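Local coordinates for protein export chaperone SatS (Mycobacterium tuberculosis H37Rv, PDB 6DNM) that acts as a chaperone for the SecA2 protein export pathway, the present domain being its C-terminal part, at residues Q22-T27 with V98-G103; G103-F108 with E175-E180; D39-L44 with I130-E135. All coordinates share one frame; numbering follows the deposited sequence.

Interaction 1: Q22-T27 with V98-G103; sequences QIMTGT and VYVLSG
Met24 and Tyr99 lie on neighbouring parallel strands, 22-24 and 98-100, and illustrate how a short parallel ladder is built from few bonds. Tyr99 N donates to Gln22 O at 2.9 Å, and Met24 N returns the bond to Tyr99 O at 2.8 Å, so that Tyr99 grips the other strand through both its N and its O. Where strand 98-100 ends, the chain turns but keeps hold: Leu101 N reaches Met24 O at 2.8 Å, almost in line with the carbonyl (C=O...N 174°), and Ser102 N adds a weak bond to the same oxygen. Ser102 OG, turned beside its own backbone N (chi1 -44°), rests against Thr25 C at 3.0 Å.

The face bearing Ile23 and Tyr99 is buried against helix 117-134, whereas that of Gln22, Met24, Val98 and Val100 is looser and partly exposed. There Gln22 and Val98 run side by side, Gln22 OE1 lying 3.3 Å from Val98 CG1, while Gln22 NE2 is hydrogen-bonded to Tyr31 OH. Met24 CB and Val100 CG2 are more distant neighbours at 4.3 Å, and Gly26 is exposed.

Strand 98-100 is an edge of the four-stranded mixed sheet, with 19-24 between it and 29-37. Helix 117-134 packs against Ile23, Tyr99 and Leu101, its Glu125 OE2 hydrogen-bonded to Tyr99 OH, and helix 170-185 meets Thr25 and Leu101.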
loop_
_atom_site.group_PDB
_atom_site.type_symbol
_atom_site.label_atom_id
_atom_site.label_comp_id
_atom_site.label_asym_id
_atom_site.label_seq_id
_atom_site.Cartn_x
_atom_site.Cartn_y
_atom_site.Cartn_z
ATOM N N GLN A 22 -0.697 4.065 -5.630
ATOM C CA GLN A 22 -2.061 4.547 -5.463
ATOM C C GLN A 22 -2.797 3.596 -4.533
ATOM O O GLN A 22 -2.756 2.378 -4.734
ATOM C CB GLN A 22 -2.777 4.552 -6.813
ATOM C CG GLN A 22 -4.206 5.086 -6.784
ATOM C CD GLN A 22 -4.941 4.793 -8.070
ATOM O OE1 GLN A 22 -5.101 3.630 -8.445
ATOM N NE2 GLN A 22 -5.370 5.842 -8.769
ATOM N N ILE A 23 -3.475 4.140 -3.524
ATOM C CA ILE A 23 -4.242 3.336 -2.576
ATOM C C ILE A 23 -5.684 3.801 -2.650
ATOM O O ILE A 23 -5.976 4.962 -2.353
ATOM C CB ILE A 23 -3.718 3.471 -1.136
ATOM C CG1 ILE A 23 -2.238 3.069 -1.033
ATOM C CG2 ILE A 23 -4.592 2.648 -0.184
ATOM C CD1 ILE A 23 -1.581 3.453 0.300
ATOM N N MET A 24 -6.583 2.918 -3.059
ATOM C CA MET A 24 -7.993 3.259 -3.168
ATOM C C MET A 24 -8.773 2.586 -2.046
ATOM O O MET A 24 -8.649 1.377 -1.825
ATOM C CB MET A 24 -8.553 2.861 -4.538
ATOM C CG MET A 24 -7.805 3.520 -5.699
ATOM S SD MET A 24 -8.568 3.244 -7.318
ATOM C CE MET A 24 -10.075 4.211 -7.189
ATOM N N THR A 25 -9.544 3.379 -1.321
ATOM C CA THR A 25 -10.473 2.876 -0.324
ATOM C C THR A 25 -11.878 3.301 -0.726
ATOM O O THR A 25 -12.067 4.093 -1.652
ATOM C CB THR A 25 -10.137 3.406 1.077
ATOM O OG1 THR A 25 -10.572 4.769 1.193
ATOM C CG2 THR A 25 -8.636 3.338 1.348
ATOM N N GLY A 26 -12.879 2.766 -0.029
ATOM C CA GLY A 26 -14.250 3.093 -0.373
ATOM C C GLY A 26 -14.553 4.575 -0.332
ATOM O O GLY A 26 -15.503 5.020 -0.987
ATOM N N THR A 27 -13.759 5.355 0.415
ATOM C CA THR A 27 -14.021 6.773 0.604
ATOM C C THR A 27 -12.913 7.700 0.124
ATOM O O THR A 27 -13.113 8.918 0.140
ATOM C CB THR A 27 -14.290 7.086 2.086
ATOM O OG1 THR A 27 -13.196 6.609 2.878
ATOM C CG2 THR A 27 -15.585 6.433 2.562
ATOM N N VAL A 98 -1.078 -0.264 -8.072
ATOM C CA VAL A 98 -2.441 0.155 -7.767
ATOM C C VAL A 98 -3.011 -0.831 -6.752
ATOM O O VAL A 98 -3.125 -2.029 -7.031
ATOM C CB VAL A 98 -3.287 0.206 -9.050
ATOM C CG1 VAL A 98 -4.757 0.379 -8.727
ATOM C CG2 VAL A 98 -2.799 1.335 -9.948
ATOM N N TYR A 99 -3.364 -0.336 -5.571
ATOM C CA TYR A 99 -3.821 -1.169 -4.470
ATOM C C TYR A 99 -5.222 -0.744 -4.063
ATOM O O TYR A 99 -5.446 0.419 -3.733
ATOM C CB TYR A 99 -2.879 -0.999 -3.286
ATOM C CG TYR A 99 -1.469 -1.447 -3.564
ATOM C CD1 TYR A 99 -1.157 -2.796 -3.652
ATOM C CD2 TYR A 99 -0.445 -0.522 -3.759
ATOM C CE1 TYR A 99 0.140 -3.221 -3.901
ATOM C CE2 TYR A 99 0.860 -0.939 -4.008
ATOM C CZ TYR A 99 1.142 -2.294 -4.076
ATOM O OH TYR A 99 2.431 -2.721 -4.322
ATOM N N VAL A 100 -6.163 -1.679 -4.067
ATOM C CA VAL A 100 -7.574 -1.356 -3.867
ATOM C C VAL A 100 -8.080 -2.139 -2.667
ATOM O O VAL A 100 -8.198 -3.372 -2.723
ATOM C CB VAL A 100 -8.419 -1.666 -5.117
ATOM C CG1 VAL A 100 -9.881 -1.272 -4.897
ATOM C CG2 VAL A 100 -7.847 -0.955 -6.324
ATOM N N LEU A 101 -8.405 -1.427 -1.588
ATOM C CA LEU A 101 -9.091 -2.031 -0.450
ATOM C C LEU A 101 -10.608 -1.964 -0.577
ATOM O O LEU A 101 -11.306 -2.743 0.090
ATOM C CB LEU A 101 -8.657 -1.357 0.858
ATOM C CG LEU A 101 -7.158 -1.371 1.140
ATOM C CD1 LEU A 101 -6.868 -0.807 2.525
ATOM C CD2 LEU A 101 -6.553 -2.766 0.983
ATOM N N SER A 102 -11.110 -1.073 -1.434
ATOM C CA SER A 102 -12.541 -0.830 -1.613
ATOM C C SER A 102 -13.316 -2.111 -1.885
ATOM O O SER A 102 -12.952 -2.901 -2.757
ATOM C CB SER A 102 -12.718 0.099 -2.810
ATOM O OG SER A 102 -11.775 1.143 -2.760
ATOM N N GLY A 103 -14.423 -2.281 -1.161
ATOM C CA GLY A 103 -15.333 -3.375 -1.375
ATOM C C GLY A 103 -14.968 -4.690 -0.718
ATOM O O GLY A 103 -15.834 -5.565 -0.610
#

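Interaction 2: G103-F108 with E175-E180; sequences GLVDDF and EWEKLE
Phe108 meets the indole of Trp176 with the edge of its ring: CE2 stands over one indole face, 3.6 Å from Trp176 CD2 and displaced toward the rim. The pair is oblique, its planes inclined at 55°. Leu104 CB lies above that same face. Leu104 CD1 is 3.7 Å from Trp176 CZ2, and Val105 CB comes within 3.6 Å of Trp176 CD1. Trp176 thus illustrates how one large side chain can gather three from a facing helix; its CG, anti to the backbone N (chi1 173°), carries the indole toward helix 104-110. Beside it Val105 CG2 touches the aliphatic part of Glu177, 3.6 Å from CG.

One shell out, Glu180, one turn later, lays its CB over the opposite indole face. Glu180 OE1 also accepts a weak bond from Trp176 NE1 at 3.1 Å. A water bridges the helices, accepting from Val105 N at 3.0 Å and donating to Glu180 OE1 at 2.9 Å; it thereby satisfies a first-turn amide of helix 104-110.

Farther out, Leu120 and Leu149 back Phe108, and Leu127 of helix 117-134 touches Trp176. With the short segments at 168° and their axes 10.1 Å apart, the arrangement is antiparallel helix-helix packing between the short helix 104-110 and the long helix 170-185.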
loop_
_atom_site.group_PDB
_atom_site.type_symbol
_atom_site.label_atom_id
_atom_site.label_comp_id
_atom_site.label_asym_id
_atom_site.label_seq_id
_atom_site.Cartn_x
_atom_site.Cartn_y
_atom_site.Cartn_z
ATOM N N GLY A 103 -14.423 -2.281 -1.161
ATOM C CA GLY A 103 -15.333 -3.375 -1.375
ATOM C C GLY A 103 -14.968 -4.690 -0.718
ATOM O O GLY A 103 -15.834 -5.565 -0.610
ATOM N N LEU A 104 -13.717 -4.875 -0.281
ATOM C CA LEU A 104 -13.334 -6.176 0.258
ATOM C C LEU A 104 -14.170 -6.539 1.479
ATOM O O LEU A 104 -14.549 -7.702 1.654
ATOM C CB LEU A 104 -11.845 -6.198 0.603
ATOM C CG LEU A 104 -10.882 -6.218 -0.589
ATOM C CD1 LEU A 104 -9.451 -6.090 -0.110
ATOM C CD2 LEU A 104 -11.064 -7.478 -1.427
ATOM N N VAL A 105 -14.495 -5.550 2.319
ATOM C CA VAL A 105 -15.294 -5.827 3.512
ATOM C C VAL A 105 -16.653 -6.408 3.136
ATOM O O VAL A 105 -17.180 -7.296 3.819
ATOM C CB VAL A 105 -15.410 -4.568 4.397
ATOM C CG1 VAL A 105 -16.169 -3.450 3.678
ATOM C CG2 VAL A 105 -16.068 -4.910 5.727
ATOM N N ASP A 106 -17.240 -5.921 2.046
ATOM C CA ASP A 106 -18.526 -6.433 1.583
ATOM C C ASP A 106 -18.362 -7.792 0.918
ATOM O O ASP A 106 -19.187 -8.687 1.124
ATOM C CB ASP A 106 -19.178 -5.424 0.634
ATOM C CG ASP A 106 -19.377 -4.069 1.283
ATOM O OD1 ASP A 106 -18.819 -3.076 0.774
ATOM O OD2 ASP A 106 -20.069 -4.007 2.321
ATOM N N ASP A 107 -17.274 -7.978 0.164
ATOM C CA ASP A 107 -17.069 -9.243 -0.534
ATOM C C ASP A 107 -16.801 -10.391 0.435
ATOM O O ASP A 107 -17.308 -11.500 0.238
ATOM C CB ASP A 107 -15.944 -9.114 -1.558
ATOM C CG ASP A 107 -16.293 -8.156 -2.677
ATOM O OD1 ASP A 107 -17.501 -7.945 -2.910
ATOM O OD2 ASP A 107 -15.368 -7.606 -3.321
ATOM N N PHE A 108 -15.991 -10.158 1.474
ATOM C CA PHE A 108 -15.739 -11.209 2.459
ATOM C C PHE A 108 -17.040 -11.703 3.080
ATOM O O PHE A 108 -17.182 -12.896 3.374
ATOM C CB PHE A 108 -14.794 -10.704 3.551
ATOM C CG PHE A 108 -13.353 -10.605 3.121
ATOM C CD1 PHE A 108 -12.718 -11.665 2.488
ATOM C CD2 PHE A 108 -12.628 -9.455 3.369
ATOM C CE1 PHE A 108 -11.384 -11.565 2.089
ATOM C CE2 PHE A 108 -11.305 -9.354 2.988
ATOM C CZ PHE A 108 -10.682 -10.411 2.346
ATOM N N GLU A 175 -12.739 -9.602 11.507
ATOM C CA GLU A 175 -11.286 -9.511 11.521
ATOM C C GLU A 175 -10.787 -8.570 10.430
ATOM O O GLU A 175 -9.852 -7.789 10.654
ATOM C CB GLU A 175 -10.681 -10.914 11.416
ATOM C CG GLU A 175 -10.894 -11.720 12.711
ATOM C CD GLU A 175 -10.561 -13.197 12.607
ATOM O OE1 GLU A 175 -10.091 -13.651 11.547
ATOM O OE2 GLU A 175 -10.761 -13.916 13.619
ATOM N N TRP A 176 -11.427 -8.589 9.258
ATOM C CA TRP A 176 -11.028 -7.656 8.207
ATOM C C TRP A 176 -11.286 -6.220 8.632
ATOM O O TRP A 176 -10.459 -5.334 8.389
ATOM C CB TRP A 176 -11.768 -7.940 6.902
ATOM C CG TRP A 176 -11.463 -6.874 5.905
ATOM C CD1 TRP A 176 -12.254 -5.812 5.569
ATOM C CD2 TRP A 176 -10.255 -6.727 5.157
ATOM N NE1 TRP A 176 -11.618 -5.021 4.644
ATOM C CE2 TRP A 176 -10.387 -5.562 4.375
ATOM C CE3 TRP A 176 -9.078 -7.474 5.062
ATOM C CZ2 TRP A 176 -9.392 -5.133 3.509
ATOM C CZ3 TRP A 176 -8.094 -7.046 4.206
ATOM C CH2 TRP A 176 -8.253 -5.887 3.441
ATOM N N GLU A 177 -12.445 -5.965 9.248
ATOM C CA GLU A 177 -12.759 -4.609 9.687
ATOM C C GLU A 177 -11.712 -4.091 10.661
ATOM O O GLU A 177 -11.310 -2.925 10.582
ATOM C CB GLU A 177 -14.153 -4.570 10.309
ATOM C CG GLU A 177 -15.249 -4.671 9.271
ATOM C CD GLU A 177 -16.633 -4.823 9.864
ATOM O OE1 GLU A 177 -16.749 -5.269 11.024
ATOM O OE2 GLU A 177 -17.602 -4.489 9.158
ATOM N N LYS A 178 -11.251 -4.948 11.572
ATOM C CA LYS A 178 -10.209 -4.551 12.513
ATOM C C LYS A 178 -8.907 -4.266 11.778
ATOM O O LYS A 178 -8.204 -3.296 12.085
ATOM C CB LYS A 178 -10.017 -5.659 13.551
ATOM C CG LYS A 178 -9.241 -5.254 14.779
ATOM C CD LYS A 178 -9.745 -6.026 15.992
ATOM C CE LYS A 178 -8.953 -5.699 17.255
ATOM N NZ LYS A 178 -8.989 -4.252 17.620
ATOM N N LEU A 179 -8.588 -5.089 10.782
ATOM C CA LEU A 179 -7.369 -4.885 10.015
ATOM C C LEU A 179 -7.433 -3.598 9.200
ATOM O O LEU A 179 -6.446 -2.854 9.129
ATOM C CB LEU A 179 -7.121 -6.110 9.138
ATOM C CG LEU A 179 -5.797 -6.184 8.384
ATOM C CD1 LEU A 179 -4.612 -6.071 9.342
ATOM C CD2 LEU A 179 -5.733 -7.467 7.589
ATOM N N GLU A 180 -8.590 -3.302 8.594
ATOM C CA GLU A 180 -8.710 -2.061 7.835
ATOM C C GLU A 180 -8.613 -0.840 8.745
ATOM O O GLU A 180 -8.045 0.181 8.338
ATOM C CB GLU A 180 -9.982 -2.051 6.973
ATOM C CG GLU A 180 -9.988 -0.892 5.969
ATOM C CD GLU A 180 -10.979 -1.041 4.813
ATOM O OE1 GLU A 180 -11.811 -1.979 4.804
ATOM O OE2 GLU A 180 -10.914 -0.187 3.901
HETATM O O HOH W 1 -12.949 -2.973 2.349
#

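Interaction 3: D39-L44 with I130-E135; sequences DRPIFL and IGDYSE
Phe43 and Tyr133 form the aromatic centre of an alpha/beta packing contact, in which the last turn of helix 117-134 lies across the edge strand 40-43 at 80°. The pair is a worked example of an offset edge-to-face arrangement: the Phe43 edge is directed at the Tyr133 face, the planes 62° apart, and Phe43 CD2 comes within 3.5 Å of Tyr133 CG.

Two side-chain conformations set up the pair. Tyr133 CG is anti to the backbone N (chi1 172°), and its ring extends beside the strand, where the Phe43 backbone N sits over one of its faces. Phe43 has CG beside its own backbone N, which turns the ring toward the helix. Its CB makes a CH-pi contact with Tyr133, 4.2 Å from the ring centroid and nearly over its centre. At the far end of the Phe43 ring, CZ meets Ile130 CG1 at 4.1 Å.

The rim of Tyr133 is engaged too, Pro41 O lying near the ring plane, and Ile42 CG2 approaches CE1 although the CB of Ile42 points away from the helix. Tyr133 OH is hydrogen-bonded to OD2 of Asp70, a loop residue that also touches Ile42, while Ile50 of strand 49-52 packs on Phe43, Ile130 and Tyr133.

The helix closes with a Schellman motif at Glu135, whose phi is positive. Arg40 NH2 and Glu135 OE1 remain 4.3 Å apart, beyond a salt bridge. Pro41, buried and facing the helix, crosses Asp132 at about a right angle, with its CG 3.7 Å from Asp132 CB.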
loop_
_atom_site.group_PDB
_atom_site.type_symbol
_atom_site.label_atom_id
_atom_site.label_comp_id
_atom_site.label_asym_id
_atom_site.label_seq_id
_atom_site.Cartn_x
_atom_site.Cartn_y
_atom_site.Cartn_z
ATOM N N ASP A 39 15.527 -5.582 1.496
ATOM C CA ASP A 39 14.362 -6.453 1.650
ATOM C C ASP A 39 13.286 -5.891 2.571
ATOM O O ASP A 39 12.398 -6.642 2.998
ATOM C CB ASP A 39 14.737 -7.866 2.116
ATOM C CG ASP A 39 14.611 -8.896 1.017
ATOM O OD1 ASP A 39 14.735 -10.102 1.325
ATOM O OD2 ASP A 39 14.393 -8.504 -0.148
ATOM N N ARG A 40 13.333 -4.602 2.904
ATOM C CA ARG A 40 12.339 -4.043 3.803
ATOM C C ARG A 40 11.656 -2.849 3.153
ATOM O O ARG A 40 12.317 -1.998 2.546
ATOM C CB ARG A 40 12.983 -3.611 5.124
ATOM C CG ARG A 40 13.519 -4.788 5.929
ATOM C CD ARG A 40 14.293 -4.342 7.150
ATOM N NE ARG A 40 13.950 -2.985 7.558
ATOM C CZ ARG A 40 13.932 -2.570 8.820
ATOM N NH1 ARG A 40 14.235 -3.412 9.801
ATOM N NH2 ARG A 40 13.609 -1.315 9.104
ATOM N N PRO A 41 10.335 -2.758 3.252
ATOM C CA PRO A 41 9.633 -1.623 2.648
ATOM C C PRO A 41 9.839 -0.357 3.458
ATOM O O PRO A 41 9.756 -0.363 4.688
ATOM C CB PRO A 41 8.165 -2.058 2.676
ATOM C CG PRO A 41 8.088 -3.015 3.823
ATOM C CD PRO A 41 9.422 -3.705 3.914
ATOM N N ILE A 42 10.104 0.737 2.753
ATOM C CA ILE A 42 10.148 2.066 3.358
ATOM C C ILE A 42 9.191 2.958 2.581
ATOM O O ILE A 42 9.268 3.034 1.349
ATOM C CB ILE A 42 11.563 2.686 3.381
ATOM C CG1 ILE A 42 12.610 1.695 3.906
ATOM C CG2 ILE A 42 11.561 3.935 4.243
ATOM C CD1 ILE A 42 14.000 2.292 4.040
ATOM N N PHE A 43 8.284 3.619 3.292
ATOM C CA PHE A 43 7.330 4.526 2.671
ATOM C C PHE A 43 7.738 5.969 2.937
ATOM O O PHE A 43 8.521 6.268 3.839
ATOM C CB PHE A 43 5.922 4.320 3.240
ATOM C CG PHE A 43 5.268 3.026 2.837
ATOM C CD1 PHE A 43 4.351 2.988 1.798
ATOM C CD2 PHE A 43 5.518 1.856 3.541
ATOM C CE1 PHE A 43 3.727 1.810 1.450
ATOM C CE2 PHE A 43 4.887 0.669 3.193
ATOM C CZ PHE A 43 3.992 0.650 2.148
ATOM N N LEU A 44 7.190 6.868 2.132
ATOM C CA LEU A 44 7.237 8.286 2.442
ATOM C C LEU A 44 6.449 8.499 3.726
ATOM O O LEU A 44 5.218 8.427 3.731
ATOM C CB LEU A 44 6.631 9.068 1.280
ATOM C CG LEU A 44 6.622 10.583 1.415
ATOM C CD1 LEU A 44 8.067 11.118 1.399
ATOM C CD2 LEU A 44 5.784 11.210 0.293
ATOM N N ILE A 130 2.824 -2.529 4.705
ATOM C CA ILE A 130 2.465 -1.570 5.750
ATOM C C ILE A 130 2.779 -2.141 7.122
ATOM O O ILE A 130 3.311 -1.444 7.995
ATOM C CB ILE A 130 0.982 -1.169 5.638
ATOM C CG1 ILE A 130 0.729 -0.380 4.356
ATOM C CG2 ILE A 130 0.543 -0.366 6.866
ATOM C CD1 ILE A 130 -0.723 0.064 4.225
ATOM N N GLY A 131 2.444 -3.412 7.346
ATOM C CA GLY A 131 2.769 -4.028 8.620
ATOM C C GLY A 131 4.260 -4.038 8.893
ATOM O O GLY A 131 4.701 -3.738 10.006
ATOM N N ASP A 132 5.060 -4.359 7.873
ATOM C CA ASP A 132 6.505 -4.386 8.058
ATOM C C ASP A 132 7.042 -2.987 8.343
ATOM O O ASP A 132 7.852 -2.797 9.259
ATOM C CB ASP A 132 7.179 -4.965 6.811
ATOM C CG ASP A 132 6.903 -6.452 6.620
ATOM O OD1 ASP A 132 6.258 -7.081 7.490
ATOM O OD2 ASP A 132 7.331 -6.995 5.581
ATOM N N TYR A 133 6.593 -1.997 7.571
ATOM C CA TYR A 133 7.072 -0.630 7.749
ATOM C C TYR A 133 6.666 -0.072 9.107
ATOM O O TYR A 133 7.439 0.648 9.749
ATOM C CB TYR A 133 6.525 0.257 6.627
ATOM C CG TYR A 133 6.815 1.731 6.833
ATOM C CD1 TYR A 133 8.111 2.226 6.731
ATOM C CD2 TYR A 133 5.798 2.620 7.154
ATOM C CE1 TYR A 133 8.377 3.575 6.924
ATOM C CE2 TYR A 133 6.049 3.968 7.337
ATOM C CZ TYR A 133 7.344 4.440 7.230
ATOM O OH TYR A 133 7.587 5.785 7.417
ATOM N N SER A 134 5.457 -0.394 9.562
ATOM C CA SER A 134 4.971 0.118 10.836
ATOM C C SER A 134 5.582 -0.599 12.030
ATOM O O SER A 134 5.372 -0.158 13.167
ATOM C CB SER A 134 3.450 -0.012 10.909
ATOM O OG SER A 134 3.060 -1.372 10.996
ATOM N N GLU A 135 6.315 -1.691 11.804
ATOM C CA GLU A 135 6.918 -2.484 12.877
ATOM C C GLU A 135 5.871 -3.001 13.861
ATOM O O GLU A 135 6.144 -3.171 15.049
ATOM C CB GLU A 135 8.053 -1.734 13.584
ATOM C CG GLU A 135 9.190 -1.368 12.649
ATOM C CD GLU A 135 10.343 -0.709 13.373
ATOM O OE1 GLU A 135 11.472 -0.727 12.838
ATOM O OE2 GLU A 135 10.120 -0.178 14.482
#

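In the fold
The three contacts show how chemistry follows place in one fold. Three of eight touching residues are exposed in interaction 3, one of ten in interaction 1 and none of six in interaction 2. Interactions 1 and 3 reach the two outermost strands of the same four-stranded sheet, yet interaction 1 is held by backbone bonds between strands and interaction 3 by aromatic and aliphatic packing against a helix. Interaction 2, its centre about 15 Å from that of the chain, joins two helices through an indole and a bridging water. It shares Gly103 with interaction 1, and Leu101 touches Glu180 where the two meet. Helix 117-134 supplies a segment of interaction 3 and touches side chains of the other two.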